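PDB 3D1N: POU domain, class 6, transcription factor 1 from Homo sapiens, which binds DNA sequence-specifically as a transcription factor, probably preferring a variant of the octamer motif, and regulates genes transcribed by RNA polymerase II. Local coordinates for residues K11-K14 with I15-S19; Y39-S42 with A43-F47. The protein carries 2 engineered substitutions. All blocks are in the same frame, centred on the assembly; numbering follows the deposited sequence.

Interaction 1. Residues K11-K14 with I15-S19; sequences KNFK and IRRLS. With nucleotides of chain C.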
loop_
_atom_site.group_PDB
_atom_site.type_symbol
_atom_site.label_atom_id
_atom_site.label_comp_id
_atom_site.label_asym_id
_atom_site.label_seq_id
_atom_site.Cartn_x
_atom_site.Cartn_y
_atom_site.Cartn_z
ATOM N N LYS K 11 13.588 15.608 1.060
ATOM C CA LYS K 11 13.603 14.336 0.345
ATOM C C LYS K 11 14.330 13.233 1.109
ATOM O O LYS K 11 13.750 12.185 1.402
ATOM C CB LYS K 11 14.209 14.521 -1.048
ATOM C CG LYS K 11 13.194 15.001 -2.081
ATOM C CD LYS K 11 12.163 15.945 -1.454
ATOM C CE LYS K 11 10.828 15.903 -2.197
ATOM N NZ LYS K 11 9.730 16.590 -1.444
ATOM N N ASN K 12 15.588 13.486 1.454
ATOM C CA ASN K 12 16.409 12.477 2.111
ATOM C C ASN K 12 15.948 12.103 3.512
ATOM O O ASN K 12 16.047 10.942 3.909
ATOM C CB ASN K 12 17.881 12.889 2.116
ATOM C CG ASN K 12 18.515 12.774 0.744
ATOM O OD1 ASN K 12 19.458 12.010 0.551
ATOM N ND2 ASN K 12 17.981 13.517 -0.224
ATOM N N PHE K 13 15.438 13.076 4.257
ATOM C CA PHE K 13 14.958 12.790 5.603
ATOM C C PHE K 13 13.878 11.717 5.587
ATOM O O PHE K 13 13.914 10.782 6.388
ATOM C CB PHE K 13 14.407 14.039 6.284
ATOM C CG PHE K 13 13.791 13.763 7.624
ATOM C CD1 PHE K 13 14.562 13.793 8.772
ATOM C CD2 PHE K 13 12.441 13.455 7.734
ATOM C CE1 PHE K 13 14.001 13.535 10.008
ATOM C CE2 PHE K 13 11.875 13.194 8.966
ATOM C CZ PHE K 13 12.657 13.235 10.106
ATOM N N LYS K 14 12.911 11.871 4.687
ATOM C CA LYS K 14 11.821 10.912 4.571
ATOM C C LYS K 14 12.372 9.504 4.418
ATOM O O LYS K 14 12.048 8.617 5.214
ATOM C CB LYS K 14 10.909 11.250 3.387
ATOM C CG LYS K 14 10.250 10.024 2.758
ATOM C CD LYS K 14 9.036 10.375 1.899
ATOM C CE LYS K 14 7.729 10.211 2.675
ATOM N NZ LYS K 14 6.546 10.053 1.775
ATOM N N ILE K 15 13.224 9.322 3.407
ATOM C CA ILE K 15 13.774 8.012 3.063
ATOM C C ILE K 15 14.694 7.444 4.145
ATOM O O ILE K 15 14.755 6.230 4.323
ATOM C CB ILE K 15 14.523 8.023 1.702
ATOM C CG1 ILE K 15 13.815 8.932 0.692
ATOM C CG2 ILE K 15 14.649 6.605 1.149
ATOM C CD1 ILE K 15 14.421 8.898 -0.715
ATOM N N ARG K 16 15.413 8.305 4.861
ATOM C CA ARG K 16 16.205 7.843 5.998
ATOM C C ARG K 16 15.286 7.308 7.091
ATOM O O ARG K 16 15.640 6.387 7.824
ATOM C CB ARG K 16 17.046 8.978 6.579
ATOM C CG ARG K 16 18.214 9.434 5.730
ATOM C CD ARG K 16 18.954 10.546 6.462
ATOM N NE ARG K 16 19.970 11.199 5.642
ATOM C CZ ARG K 16 20.794 12.143 6.087
ATOM N NH1 ARG K 16 20.728 12.551 7.350
ATOM N NH2 ARG K 16 21.688 12.679 5.268
ATOM N N ARG K 17 14.106 7.912 7.192
ATOM C CA ARG K 17 13.125 7.580 8.221
ATOM C C ARG K 17 12.404 6.300 7.831
ATOM O O ARG K 17 12.096 5.444 8.670
ATOM C CB ARG K 17 12.126 8.731 8.346
ATOM C CG ARG K 17 11.366 8.785 9.664
ATOM C CD ARG K 17 9.903 8.477 9.460
ATOM N NE ARG K 17 9.419 9.059 8.216
ATOM C CZ ARG K 17 8.276 8.714 7.636
ATOM N NH1 ARG K 17 7.510 7.788 8.197
ATOM N NH2 ARG K 17 7.908 9.290 6.499
ATOM N N LEU K 18 12.132 6.197 6.536
ATOM C CA LEU K 18 11.571 5.000 5.941
ATOM C C LEU K 18 12.578 3.862 6.061
ATOM O O LEU K 18 12.266 2.791 6.586
ATOM C CB LEU K 18 11.236 5.264 4.470
ATOM C CG LEU K 18 10.078 6.240 4.252
ATOM C CD1 LEU K 18 9.713 6.387 2.779
ATOM C CD2 LEU K 18 8.871 5.792 5.058
ATOM N N SER K 19 13.796 4.111 5.590
ATOM C CA SER K 19 14.862 3.120 5.655
ATOM C C SER K 19 15.412 2.984 7.070
ATOM O O SER K 19 16.601 2.748 7.273
ATOM C CB SER K 19 15.971 3.460 4.665
ATOM O OG SER K 19 15.455 3.484 3.343
ATOM P P DA C 10 4.301 6.696 7.625
ATOM O OP1 DA C 10 5.512 6.412 6.822
ATOM O OP2 DA C 10 4.378 7.116 9.052
ATOM O "O5'" DA C 10 3.471 7.727 6.739
ATOM C "C5'" DA C 10 3.034 7.349 5.442
ATOM C "C4'" DA C 10 2.053 8.388 4.900
ATOM O "O4'" DA C 10 0.769 8.330 5.577
ATOM C "C3'" DA C 10 2.517 9.840 5.030
ATOM O "O3'" DA C 10 2.457 10.421 3.729
ATOM C "C2'" DA C 10 1.574 10.485 6.058
ATOM C "C1'" DA C 10 0.312 9.644 5.882
ATOM N N9 DA C 10 -0.622 9.505 7.011
ATOM C C8 DA C 10 -0.348 9.100 8.298
ATOM N N7 DA C 10 -1.416 9.034 9.086
ATOM C C5 DA C 10 -2.473 9.417 8.253
ATOM C C6 DA C 10 -3.872 9.556 8.473
ATOM N N6 DA C 10 -4.459 9.302 9.661
ATOM N N1 DA C 10 -4.639 9.977 7.428
ATOM C C2 DA C 10 -4.044 10.222 6.253
ATOM N N3 DA C 10 -2.746 10.111 5.917
ATOM C C4 DA C 10 -2.001 9.707 6.973
#

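Interaction 2. Residues Y39-S42 with A43-F47; sequences YSQS and AISRF. Engineered in segment 43-47: Ser-45 (natural residue Cys). With nucleotides of chain C; nucleotides of chain D.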
loop_
_atom_site.group_PDB
_atom_site.type_symbol
_atom_site.label_atom_id
_atom_site.label_comp_id
_atom_site.label_asym_id
_atom_site.label_seq_id
_atom_site.Cartn_x
_atom_site.Cartn_y
_atom_site.Cartn_z
ATOM N N TYR K 39 6.188 17.834 18.987
ATOM C CA TYR K 39 6.268 17.601 17.553
ATOM C C TYR K 39 5.275 16.530 17.126
ATOM O O TYR K 39 5.455 15.352 17.412
ATOM C CB TYR K 39 7.690 17.225 17.152
ATOM C CG TYR K 39 8.665 18.370 17.277
ATOM C CD1 TYR K 39 9.160 18.753 18.515
ATOM C CD2 TYR K 39 9.086 19.070 16.157
ATOM C CE1 TYR K 39 10.050 19.806 18.635
ATOM C CE2 TYR K 39 9.980 20.121 16.262
ATOM C CZ TYR K 39 10.459 20.485 17.504
ATOM O OH TYR K 39 11.349 21.531 17.613
ATOM N N SER K 40 4.218 16.949 16.444
ATOM C CA SER K 40 3.173 16.025 16.029
ATOM C C SER K 40 3.503 15.339 14.699
ATOM O O SER K 40 4.413 15.753 13.967
ATOM C CB SER K 40 1.832 16.753 15.926
ATOM O OG SER K 40 1.684 17.368 14.656
ATOM N N GLN K 41 2.756 14.281 14.394
ATOM C CA GLN K 41 2.926 13.570 13.137
ATOM C C GLN K 41 2.711 14.517 11.951
ATOM O O GLN K 41 3.496 14.527 10.986
ATOM C CB GLN K 41 1.960 12.381 13.072
ATOM C CG GLN K 41 1.999 11.611 11.759
ATOM C CD GLN K 41 0.882 12.014 10.825
ATOM O OE1 GLN K 41 -0.267 12.143 11.252
ATOM N NE2 GLN K 41 1.202 12.201 9.540
ATOM N N SER K 42 1.644 15.314 12.046
ATOM C CA SER K 42 1.263 16.259 10.998
ATOM C C SER K 42 2.404 17.182 10.636
ATOM O O SER K 42 2.654 17.446 9.455
ATOM C CB SER K 42 0.069 17.102 11.421
ATOM O OG SER K 42 -0.455 17.756 10.279
ATOM N N ALA K 43 3.088 17.672 11.667
ATOM C CA ALA K 43 4.336 18.408 11.492
ATOM C C ALA K 43 5.267 17.643 10.549
ATOM O O ALA K 43 5.587 18.113 9.447
ATOM C CB ALA K 43 5.002 18.618 12.838
ATOM N N ILE K 44 5.671 16.447 10.982
ATOM C CA ILE K 44 6.567 15.594 10.210
ATOM C C ILE K 44 6.105 15.436 8.770
ATOM O O ILE K 44 6.882 15.622 7.827
ATOM C CB ILE K 44 6.656 14.201 10.825
ATOM C CG1 ILE K 44 6.603 14.292 12.355
ATOM C CG2 ILE K 44 7.903 13.483 10.321
ATOM C CD1 ILE K 44 7.862 14.838 13.001
ATOM N N SER K 45 4.834 15.084 8.609
ATOM C CA SER K 45 4.248 14.992 7.284
ATOM C C SER K 45 4.495 16.270 6.472
ATOM O O SER K 45 5.205 16.227 5.456
ATOM C CB SER K 45 2.756 14.695 7.376
ATOM O OG SER K 45 2.188 14.704 6.077
ATOM N N ARG K 46 3.921 17.391 6.941
ATOM C CA ARG K 46 4.044 18.706 6.288
ATOM C C ARG K 46 5.494 19.006 5.960
ATOM O O ARG K 46 5.815 19.412 4.842
ATOM C CB ARG K 46 3.522 19.845 7.179
ATOM C CG ARG K 46 2.160 19.641 7.815
ATOM C CD ARG K 46 1.041 20.195 6.975
ATOM N NE ARG K 46 0.965 21.648 7.048
ATOM C CZ ARG K 46 0.012 22.375 6.468
ATOM N NH1 ARG K 46 -0.951 21.780 5.770
ATOM N NH2 ARG K 46 0.023 23.696 6.583
ATOM N N PHE K 47 6.367 18.816 6.947
ATOM C CA PHE K 47 7.786 19.047 6.747
ATOM C C PHE K 47 8.291 18.311 5.514
ATOM O O PHE K 47 8.790 18.919 4.559
ATOM C CB PHE K 47 8.590 18.583 7.955
ATOM C CG PHE K 47 10.047 18.951 7.871
ATOM C CD1 PHE K 47 10.949 18.139 7.192
ATOM C CD2 PHE K 47 10.514 20.128 8.449
ATOM C CE1 PHE K 47 12.290 18.485 7.104
ATOM C CE2 PHE K 47 11.852 20.480 8.366
ATOM C CZ PHE K 47 12.742 19.658 7.691
ATOM P P DA C 11 2.876 11.944 3.503
ATOM O OP1 DA C 11 3.385 12.170 2.125
ATOM O OP2 DA C 11 3.711 12.348 4.656
ATOM O "O5'" DA C 11 1.398 12.555 3.538
ATOM C "C5'" DA C 11 0.625 12.347 2.349
ATOM C "C4'" DA C 11 -0.789 12.908 2.440
ATOM O "O4'" DA C 11 -1.364 12.560 3.719
ATOM C "C3'" DA C 11 -0.899 14.422 2.322
ATOM O "O3'" DA C 11 -1.663 14.735 1.171
ATOM C "C2'" DA C 11 -1.569 14.867 3.626
ATOM C "C1'" DA C 11 -2.189 13.593 4.184
ATOM N N9 DA C 11 -2.183 13.416 5.635
ATOM C C8 DA C 11 -1.096 13.262 6.474
ATOM N N7 DA C 11 -1.432 13.085 7.749
ATOM C C5 DA C 11 -2.828 13.120 7.731
ATOM C C6 DA C 11 -3.804 12.997 8.749
ATOM N N6 DA C 11 -3.505 12.794 10.034
ATOM N N1 DA C 11 -5.105 13.082 8.392
ATOM C C2 DA C 11 -5.389 13.273 7.095
ATOM N N3 DA C 11 -4.569 13.404 6.046
ATOM C C4 DA C 11 -3.297 13.317 6.439
ATOM P P DT C 12 -1.978 16.268 0.863
ATOM O OP1 DT C 12 -2.630 16.425 -0.464
ATOM O OP2 DT C 12 -0.762 17.043 1.215
ATOM O "O5'" DT C 12 -3.085 16.522 1.975
ATOM C "C5'" DT C 12 -4.411 16.174 1.678
ATOM C "C4'" DT C 12 -5.277 16.678 2.810
ATOM O "O4'" DT C 12 -4.743 16.264 4.086
ATOM C "C3'" DT C 12 -5.350 18.194 2.920
ATOM O "O3'" DT C 12 -6.700 18.535 2.640
ATOM C "C2'" DT C 12 -4.929 18.482 4.367
ATOM C "C1'" DT C 12 -5.270 17.167 5.025
ATOM N N1 DT C 12 -4.577 16.892 6.284
ATOM C C2 DT C 12 -5.320 16.584 7.407
ATOM O O2 DT C 12 -6.537 16.546 7.440
ATOM N N3 DT C 12 -4.582 16.324 8.524
ATOM C C4 DT C 12 -3.206 16.333 8.609
ATOM O O4 DT C 12 -2.637 16.091 9.667
ATOM C C5 DT C 12 -2.489 16.650 7.391
ATOM C C7 DT C 12 -0.983 16.649 7.381
ATOM C C6 DT C 12 -3.199 16.912 6.288
ATOM P P DT D 2 -2.452 17.861 20.804
ATOM O OP1 DT D 2 -2.170 17.207 22.101
ATOM O OP2 DT D 2 -2.453 17.072 19.549
ATOM O "O5'" DT D 2 -3.852 18.636 20.926
ATOM C "C5'" DT D 2 -5.052 17.912 21.098
ATOM C "C4'" DT D 2 -5.910 17.969 19.848
ATOM O "O4'" DT D 2 -5.146 18.336 18.683
ATOM C "C3'" DT D 2 -6.546 16.641 19.480
ATOM O "O3'" DT D 2 -7.853 16.697 19.992
ATOM C "C2'" DT D 2 -6.521 16.592 17.944
ATOM C "C1'" DT D 2 -5.912 17.940 17.564
ATOM N N1 DT D 2 -4.975 18.006 16.407
ATOM C C2 DT D 2 -5.451 18.272 15.145
ATOM O O2 DT D 2 -6.640 18.431 14.923
ATOM N N3 DT D 2 -4.488 18.342 14.157
ATOM C C4 DT D 2 -3.123 18.187 14.328
ATOM O O4 DT D 2 -2.321 18.270 13.395
ATOM C C5 DT D 2 -2.703 17.901 15.682
ATOM C C7 DT D 2 -1.275 17.575 15.987
ATOM C C6 DT D 2 -3.631 17.835 16.636
#

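Interaction 1. Residues K11-K14 with I15-S19
The C-terminal end of helix 4-18, in the POU-specific domain, joins Lys-14 to Arg-17 and Leu-18 and carries a guanidinium out to the DNA backbone. Ordinary helical bonds hold the turn: Leu-18 N donates to Lys-14 O at 2.8 Å, Arg-16 N to Asn-12 O at 2.9 Å, and Arg-17 N to Phe-13 O. Beside this framework, CG of Lys-14 lies 3.7 Å from CD1 of Leu-18, the two chains crossing at a slant. Lys-14 then bends at chi3 (-97°), bringing CE to the rim of the Arg-17 guanidinium, 3.9 Å from NH2 and near the group's plane. The lysine also packs on a phosphate of the bound DNA, a setting in which the two cationic side chains serve the same anionic surface.

Arg-17 starts with CG anti to its backbone N (chi1 -159°), so that CG passes CE2 of Phe-13 obliquely at 4.5 Å; further bends at chi2 and chi3 turn the guanidinium toward the DNA. There NH1 gives a hydrogen bond of 2.8 Å to OP1 of DA10 of chain C, the phosphorus lying in the guanidinium plane at its edge. CD2 of Leu-18 sits over one face, 3.7 Å above the plane and shifted toward the rim. A salt bridge from NH2 to Glu-48 and a second NH1 bond, to Leu-22 O, probably fix the rotation of the group. Such a buttressed arginine, braced from helix 41-49 while it grips a phosphate, belongs to the backbone-binding side of a helix-turn-helix POU-specific domain.

Interaction 2. Residues Y39-S42 with A43-F47
Gln-41 and Ser-45, one turn apart on helix 41-49, meet the same deoxyadenosine nucleotide, DA11 of chain C. From a CB directed away from residues 43-47, the glutamine places CG anti to the backbone N (chi1 177°) and runs past Thr-25; a bend at chi2 (-99°) then folds CD back to 4.0 Å from N7 of DA11. At the tip, OE1 lies 3.5 Å from N6 of that base, while NE2 rests 3.6 Å from CB of Ser-45 and makes a weak hydrogen bond to N7 of DA11. Gln-41 thus reads the adenine while Gln-24, on helix 24-31, holds its amide, much as in the phage repressors, whose helix-turn-helix the POU-specific domain shares; helix 41-49 is the recognition helix. With an alanine here, N7 of DA11 is likely to lose this donor, and the side-chain oxygen of Gln-24 its amide partner. Ser-45, an engineered replacement of cysteine, gives OG to OP2 of DA11 at 3.1 Å. Ser-42, the neighbour of Gln-41, hydrogen-bonds through OG to O4 of DT12 of chain C at 2.8 Å. At the N-cap, Ser-40 OG weakly accepts from Ala-43 N (3.3 Å), and its side chain lies against the methyl group of DT2 of chain D.

In the fold
Both interactions are local and lie in the POU-specific domain, interaction 1 at the C-terminal end of helix 4-18, interaction 2 at the N-terminal start of helix 41-49, their centres 14 Å apart. Inside the fold they meet through nonpolar groups, Phe-13 CE2 standing 4.2 Å from Ile-44 CG2 in a core that Val-27 and Leu-64 also line. Outward, their chemistry diverges. Residues 11-19 use positive charge on the phosphate backbone, and Leu-18 packs on Leu-18 of the second subunit; residues 39-47 present amide and hydroxyl groups mostly to the bases, with the Ser-45 hydroxyl turned to a phosphate. The helix of interaction 2 also supplies the acid that braces interaction 1, which probably keeps the two DNA-facing surfaces in fixed relation.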